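Local coordinates for putative uncharacterized protein gbs1889 (Streptococcus agalactiae, PDB 3ANK) that hydrolyses unsaturated chondroitin, hyaluronan and heparin disaccharides, releasing the unsaturated uronic acid and preferring sulfated glycosaminoglycans, at residues Q249-Y254 with T308-C313; L37-I42 with Y347-L352. The protein carries 1 engineered substitution. One frame throughout, in Å; residues are numbered along the deposited sequence. Where two conformers were deposited one is given.

Interaction 1 (Q249-Y254 with T308-C313); sequences QAWGIY and TATAVC. With GCD (4-deoxy-alpha-L-threo-hex-4-enopyranuronic acid), chain B.
A250 and T310 hold the tight centre of this contact. Their CB atoms are 3.8 Å apart. T310 CG2 also lies 3.7 Å from the carbonyl oxygen of A250. A311 adds a second small side chain. Its CB is 4.4 Å from A250 CB, and I253 reaches it from the next turn. Small residues on both sides let the two helix axes approach to 7.8 Å, at an angle of only 16°. No hydrogen bond crosses between the segments. The polar group of T310 is turned back to its own helix, where OG1 bonds to S306 O.

Y254 closes one end. Its CG is anti to the backbone N (chi1 -161°), which carries the ring alongside the other helix. C313 CB then sits over one ring face in a CH-pi contact, 3.9 Å from the ring centroid and offset toward the rim. The ring is held at its far end too, because Y254 OH bonds to R389 NH2.

The W251 side is looser. The side chain starts out away from helix 305-319, but its six-membered ring comes back to graze T310 CG2, with CE3 at 4.0 Å. The indole serves the sugar instead. NE1 donates to the carboxylate oxygen O6B of the unsaturated uronic acid over 3.1 Å, and O6B lies in the ring plane. R247, D115 and the engineered N175 also bond to this sugar. Two nearly parallel helices, one bearing a substrate-binding residue, fit neighbouring inner helices of the alpha6/alpha6-barrel, beside its active-site pocket.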
loop_
_atom_site.group_PDB
_atom_site.type_symbol
_atom_site.label_atom_id
_atom_site.label_comp_id
_atom_site.label_asym_id
_atom_site.label_seq_id
_atom_site.Cartn_x
_atom_site.Cartn_y
_atom_site.Cartn_z
ATOM N N GLN A 249 0.302 -3.675 -9.775
ATOM C CA GLN A 249 -0.426 -2.635 -10.479
ATOM C C GLN A 249 -0.848 -1.544 -9.479
ATOM O O GLN A 249 -0.732 -0.343 -9.755
ATOM C CB GLN A 249 -1.643 -3.246 -11.182
ATOM C CG GLN A 249 -2.333 -2.330 -12.196
ATOM C CD GLN A 249 -1.479 -2.056 -13.432
ATOM O OE1 GLN A 249 -1.699 -1.070 -14.158
ATOM N NE2 GLN A 249 -0.512 -2.929 -13.684
ATOM N N ALA A 250 -1.310 -1.978 -8.311
ATOM C CA ALA A 250 -1.737 -1.073 -7.227
ATOM C C ALA A 250 -0.604 -0.260 -6.623
ATOM O O ALA A 250 -0.813 0.893 -6.242
ATOM C CB ALA A 250 -2.464 -1.855 -6.116
ATOM N N TRP A 251 0.586 -0.856 -6.513
ATOM C CA TRP A 251 1.762 -0.127 -6.021
ATOM C C TRP A 251 1.996 1.082 -6.934
ATOM O O TRP A 251 2.436 2.146 -6.485
ATOM C CB TRP A 251 3.027 -1.008 -6.017
ATOM C CG TRP A 251 3.122 -2.071 -4.908
ATOM C CD1 TRP A 251 3.666 -3.325 -5.020
ATOM C CD2 TRP A 251 2.671 -1.953 -3.550
ATOM N NE1 TRP A 251 3.581 -3.998 -3.813
ATOM C CE2 TRP A 251 2.974 -3.174 -2.897
ATOM C CE3 TRP A 251 2.043 -0.931 -2.818
ATOM C CZ2 TRP A 251 2.669 -3.402 -1.545
ATOM C CZ3 TRP A 251 1.734 -1.161 -1.472
ATOM C CH2 TRP A 251 2.051 -2.385 -0.853
ATOM N N GLY A 252 1.735 0.900 -8.227
ATOM C CA GLY A 252 1.867 1.995 -9.199
ATOM C C GLY A 252 0.754 3.018 -9.017
ATOM O O GLY A 252 0.996 4.215 -9.003
ATOM N N ILE A 253 -0.476 2.533 -8.862
ATOM C CA ILE A 253 -1.631 3.403 -8.722
ATOM C C ILE A 253 -1.528 4.323 -7.496
ATOM O O ILE A 253 -1.930 5.489 -7.549
ATOM C CB ILE A 253 -2.919 2.578 -8.679
ATOM C CG1 ILE A 253 -3.131 1.924 -10.059
ATOM C CG2 ILE A 253 -4.111 3.460 -8.285
ATOM C CD1 ILE A 253 -4.187 0.803 -10.080
ATOM N N TYR A 254 -0.969 3.799 -6.412
ATOM C CA TYR A 254 -0.730 4.593 -5.208
ATOM C C TYR A 254 0.621 5.320 -5.249
ATOM O O TYR A 254 0.714 6.498 -4.897
ATOM C CB TYR A 254 -0.829 3.707 -3.959
ATOM C CG TYR A 254 -1.061 4.465 -2.654
ATOM C CD1 TYR A 254 -1.058 3.798 -1.436
ATOM C CD2 TYR A 254 -1.273 5.845 -2.642
ATOM C CE1 TYR A 254 -1.273 4.473 -0.238
ATOM C CE2 TYR A 254 -1.480 6.536 -1.433
ATOM C CZ TYR A 254 -1.482 5.835 -0.237
ATOM O OH TYR A 254 -1.679 6.501 0.971
ATOM N N THR A 308 -6.787 -4.260 -4.166
ATOM C CA THR A 308 -7.924 -3.374 -4.299
ATOM C C THR A 308 -7.937 -2.258 -3.246
ATOM O O THR A 308 -8.232 -1.101 -3.566
ATOM C CB THR A 308 -9.229 -4.186 -4.301
ATOM O OG1 THR A 308 -9.207 -5.046 -5.444
ATOM C CG2 THR A 308 -10.437 -3.280 -4.409
ATOM N N ALA A 309 -7.600 -2.589 -2.004
ATOM C CA ALA A 309 -7.547 -1.582 -0.940
ATOM C C ALA A 309 -6.481 -0.531 -1.231
ATOM O O ALA A 309 -6.678 0.658 -0.989
ATOM C CB ALA A 309 -7.270 -2.244 0.407
ATOM N N THR A 310 -5.349 -0.988 -1.748
ATOM C CA THR A 310 -4.246 -0.120 -2.106
ATOM C C THR A 310 -4.623 0.807 -3.264
ATOM O O THR A 310 -4.316 1.992 -3.237
ATOM C CB THR A 310 -3.026 -0.963 -2.498
ATOM O OG1 THR A 310 -2.680 -1.792 -1.384
ATOM C CG2 THR A 310 -1.819 -0.052 -2.856
ATOM N N ALA A 311 -5.287 0.264 -4.277
ATOM C CA ALA A 311 -5.767 1.071 -5.410
ATOM C C ALA A 311 -6.766 2.146 -4.975
ATOM O O ALA A 311 -6.754 3.273 -5.493
ATOM C CB ALA A 311 -6.407 0.168 -6.489
ATOM N N VAL A 312 -7.650 1.795 -4.046
ATOM C CA VAL A 312 -8.584 2.773 -3.500
ATOM C C VAL A 312 -7.822 3.972 -2.889
ATOM O O VAL A 312 -8.143 5.124 -3.157
ATOM C CB VAL A 312 -9.552 2.128 -2.459
ATOM C CG1 VAL A 312 -10.268 3.211 -1.676
ATOM C CG2 VAL A 312 -10.584 1.202 -3.167
ATOM N N CYS A 313 -6.796 3.698 -2.087
ATOM C CA CYS A 313 -6.018 4.773 -1.454
ATOM C C CYS A 313 -5.339 5.633 -2.521
ATOM O O CYS A 313 -5.317 6.866 -2.421
ATOM C CB CYS A 313 -4.949 4.199 -0.515
ATOM S SG CYS A 313 -5.607 3.358 0.952
HETATM C C1 GCD B . 8.256 -8.080 -0.645
HETATM C C2 GCD B . 8.801 -6.760 -1.160
HETATM C C3 GCD B . 7.864 -5.633 -0.743
HETATM C C4 GCD B . 6.492 -5.989 -1.286
HETATM C C5 GCD B . 6.134 -7.317 -1.482
HETATM C C6 GCD B . 4.768 -7.621 -2.061
HETATM O O2 GCD B . 10.096 -6.546 -0.610
HETATM O O3 GCD B . 8.295 -4.403 -1.335
HETATM O O5 GCD B . 6.942 -8.370 -1.148
HETATM O O6A GCD B . 4.455 -8.818 -2.188
HETATM O O6B GCD B . 4.022 -6.662 -2.345
#

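Interaction 2 (L37-I42 with Y347-L352); sequences LKQLYI and YSNNEL
Q39 and N349 meet with their side chains crossing at about a right angle. Their amide planes are turned 54° from each other. Q39 OE1 comes to 2.9 Å from N349 ND2. The Q39 chain starts out opposite its backbone N (chi1 -173°) and then folds at chi2 (60°), which turns the amide across to the 347-352 loop. The nitrogen of the same amide, NE2, bonds to N43 OD1 on its own helix and to I353 O just beyond the loop segment. The buried glutamine amide is therefore fixed from both the helix and the loop.

N349 is itself steadied by its own loop. ND2 donates to E351 O over 3.0 Å, with that oxygen close to the plane of the asparagine amide. The donor stands well above the E351 carbonyl plane, so the bond does not follow a lone pair. OD1 takes a weak bond from E351 N, 3.2 Å long, in the geometry of an Asx turn. R356 NH1 also bonds to OD1, and its charge would probably polarise the amide.

L352 lies against the helix. Its CD2 packs beside the Q39 amide, 3.6 Å from OE1. I42 crosses L352 at about a right angle and touches it with its end. I42 CD1 makes the apolar contact, 3.7 Å from L352 CB, and is 3.5 Å from L352 O. This half lies nearer the surface than the amide pair.

The contact is peripheral packing, away from the substrate-binding residues. A loop with a weakly bonded Asx turn at N349 follows helix 329-347 and is laid against helix 26-47. It joins an early helix of the alpha6/alpha6-barrel to a late connecting loop.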
loop_
_atom_site.group_PDB
_atom_site.type_symbol
_atom_site.label_atom_id
_atom_site.label_comp_id
_atom_site.label_asym_id
_atom_site.label_seq_id
_atom_site.Cartn_x
_atom_site.Cartn_y
_atom_site.Cartn_z
ATOM N N LEU A 37 -12.059 -1.710 14.193
ATOM C CA LEU A 37 -11.402 -1.390 15.452
ATOM C C LEU A 37 -11.679 -2.430 16.527
ATOM O O LEU A 37 -10.836 -2.673 17.386
ATOM C CB LEU A 37 -11.792 0.011 15.944
ATOM C CG LEU A 37 -10.765 1.103 15.625
ATOM C CD1 LEU A 37 -10.352 1.067 14.137
ATOM C CD2 LEU A 37 -11.309 2.462 16.010
ATOM N N LYS A 38 -12.855 -3.040 16.501
ATOM C CA LYS A 38 -13.119 -4.083 17.486
ATOM C C LYS A 38 -12.114 -5.198 17.290
ATOM O O LYS A 38 -11.526 -5.685 18.256
ATOM C CB LYS A 38 -14.556 -4.590 17.403
ATOM C CG LYS A 38 -15.558 -3.508 17.792
ATOM C CD LYS A 38 -16.665 -4.058 18.667
ATOM C CE LYS A 38 -17.344 -5.216 17.991
ATOM N NZ LYS A 38 -17.572 -4.898 16.565
ATOM N N GLN A 39 -11.893 -5.585 16.036
ATOM C CA GLN A 39 -10.897 -6.601 15.733
ATOM C C GLN A 39 -9.508 -6.145 16.185
ATOM O O GLN A 39 -8.749 -6.918 16.771
ATOM C CB GLN A 39 -10.888 -6.953 14.239
ATOM C CG GLN A 39 -9.993 -8.125 13.917
ATOM C CD GLN A 39 -10.428 -9.374 14.661
ATOM O OE1 GLN A 39 -11.551 -9.849 14.491
ATOM N NE2 GLN A 39 -9.546 -9.903 15.494
ATOM N N LEU A 40 -9.182 -4.887 15.917
ATOM C CA LEU A 40 -7.899 -4.315 16.341
ATOM C C LEU A 40 -7.653 -4.399 17.863
ATOM O O LEU A 40 -6.583 -4.822 18.313
ATOM C CB LEU A 40 -7.800 -2.864 15.883
ATOM C CG LEU A 40 -6.441 -2.194 16.061
ATOM C CD1 LEU A 40 -5.359 -2.993 15.344
ATOM C CD2 LEU A 40 -6.511 -0.780 15.513
ATOM N N TYR A 41 -8.638 -3.982 18.649
ATOM C CA TYR A 41 -8.513 -4.058 20.102
ATOM C C TYR A 41 -8.398 -5.497 20.603
ATOM O O TYR A 41 -7.664 -5.782 21.547
ATOM C CB TYR A 41 -9.676 -3.353 20.777
ATOM C CG TYR A 41 -9.495 -1.863 20.844
ATOM C CD1 TYR A 41 -10.012 -1.037 19.854
ATOM C CD2 TYR A 41 -8.796 -1.278 21.890
ATOM C CE1 TYR A 41 -9.849 0.331 19.908
ATOM C CE2 TYR A 41 -8.628 0.089 21.956
ATOM C CZ TYR A 41 -9.153 0.889 20.961
ATOM O OH TYR A 41 -8.989 2.251 21.024
ATOM N N ILE A 42 -9.120 -6.405 19.969
ATOM C CA ILE A 42 -8.972 -7.817 20.281
ATOM C C ILE A 42 -7.536 -8.261 19.971
ATOM O O ILE A 42 -6.893 -8.961 20.762
ATOM C CB ILE A 42 -9.976 -8.649 19.485
ATOM C CG1 ILE A 42 -11.375 -8.493 20.083
ATOM C CG2 ILE A 42 -9.575 -10.113 19.469
ATOM C CD1 ILE A 42 -12.469 -9.012 19.168
ATOM N N TYR A 347 -15.937 -8.459 1.814
ATOM C CA TYR A 347 -14.606 -8.984 2.137
ATOM C C TYR A 347 -14.093 -8.687 3.539
ATOM O O TYR A 347 -13.125 -9.289 3.962
ATOM C CB TYR A 347 -13.579 -8.544 1.081
ATOM C CG TYR A 347 -13.855 -9.151 -0.279
ATOM C CD1 TYR A 347 -13.309 -10.376 -0.638
ATOM C CD2 TYR A 347 -14.686 -8.515 -1.185
ATOM C CE1 TYR A 347 -13.580 -10.947 -1.869
ATOM C CE2 TYR A 347 -14.959 -9.075 -2.417
ATOM C CZ TYR A 347 -14.401 -10.293 -2.751
ATOM O OH TYR A 347 -14.672 -10.845 -3.983
ATOM N N SER A 348 -14.732 -7.774 4.263
ATOM C CA SER A 348 -14.271 -7.442 5.606
ATOM C C SER A 348 -14.623 -8.524 6.628
ATOM O O SER A 348 -15.641 -9.209 6.504
ATOM C CB SER A 348 -14.809 -6.081 6.071
ATOM O OG SER A 348 -16.224 -6.070 6.098
ATOM N N ASN A 349 -13.766 -8.668 7.633
ATOM C CA ASN A 349 -13.913 -9.722 8.623
ATOM C C ASN A 349 -15.119 -9.532 9.534
ATOM O O ASN A 349 -15.316 -8.456 10.092
ATOM C CB ASN A 349 -12.665 -9.815 9.487
ATOM C CG ASN A 349 -12.852 -10.751 10.654
ATOM O OD1 ASN A 349 -13.250 -11.891 10.469
ATOM N ND2 ASN A 349 -12.577 -10.270 11.863
ATOM N N ASN A 350 -15.897 -10.595 9.719
ATOM C CA ASN A 350 -17.060 -10.530 10.604
ATOM C C ASN A 350 -16.948 -11.325 11.909
ATOM O O ASN A 350 -17.697 -11.088 12.843
ATOM C CB ASN A 350 -18.331 -10.910 9.842
ATOM C CG ASN A 350 -18.755 -9.826 8.888
ATOM O OD1 ASN A 350 -18.890 -8.672 9.283
ATOM N ND2 ASN A 350 -18.930 -10.174 7.621
ATOM N N GLU A 351 -16.033 -12.282 11.968
ATOM C CA GLU A 351 -15.851 -13.027 13.210
ATOM C C GLU A 351 -14.789 -12.381 14.092
ATOM O O GLU A 351 -13.604 -12.375 13.764
ATOM C CB GLU A 351 -15.547 -14.505 12.950
ATOM C CG GLU A 351 -16.799 -15.369 12.854
ATOM C CD GLU A 351 -17.519 -15.196 11.537
ATOM O OE1 GLU A 351 -18.764 -15.093 11.538
ATOM O OE2 GLU A 351 -16.837 -15.155 10.494
ATOM N N LEU A 352 -15.239 -11.829 15.212
ATOM C CA LEU A 352 -14.371 -11.097 16.114
ATOM C C LEU A 352 -13.691 -12.016 17.112
ATOM O O LEU A 352 -14.060 -12.051 18.285
ATOM C CB LEU A 352 -15.156 -10.000 16.834
ATOM C CG LEU A 352 -15.825 -9.016 15.863
ATOM C CD1 LEU A 352 -16.612 -7.943 16.612
ATOM C CD2 LEU A 352 -14.786 -8.377 14.926
#

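How the interactions relate
Interaction 1 is core, and interaction 2 is peripheral and only partly buried. Their centres are 23 Å apart, and they do not touch. Along the chain, both segments of interaction 1 fall between those of interaction 2. They share no helix, but helix 329-347 links them: it covers part of segment 308-313 and leads into segment 347-352. Interaction 1 joins helix to helix through small apolar side chains and one aromatic face, and it reaches the bound sugar. Interaction 2 joins a helix to an irregular loop. There, two side-chain amides meet, each bonded to other residues, beside a small apolar contact that lies nearer the solvent.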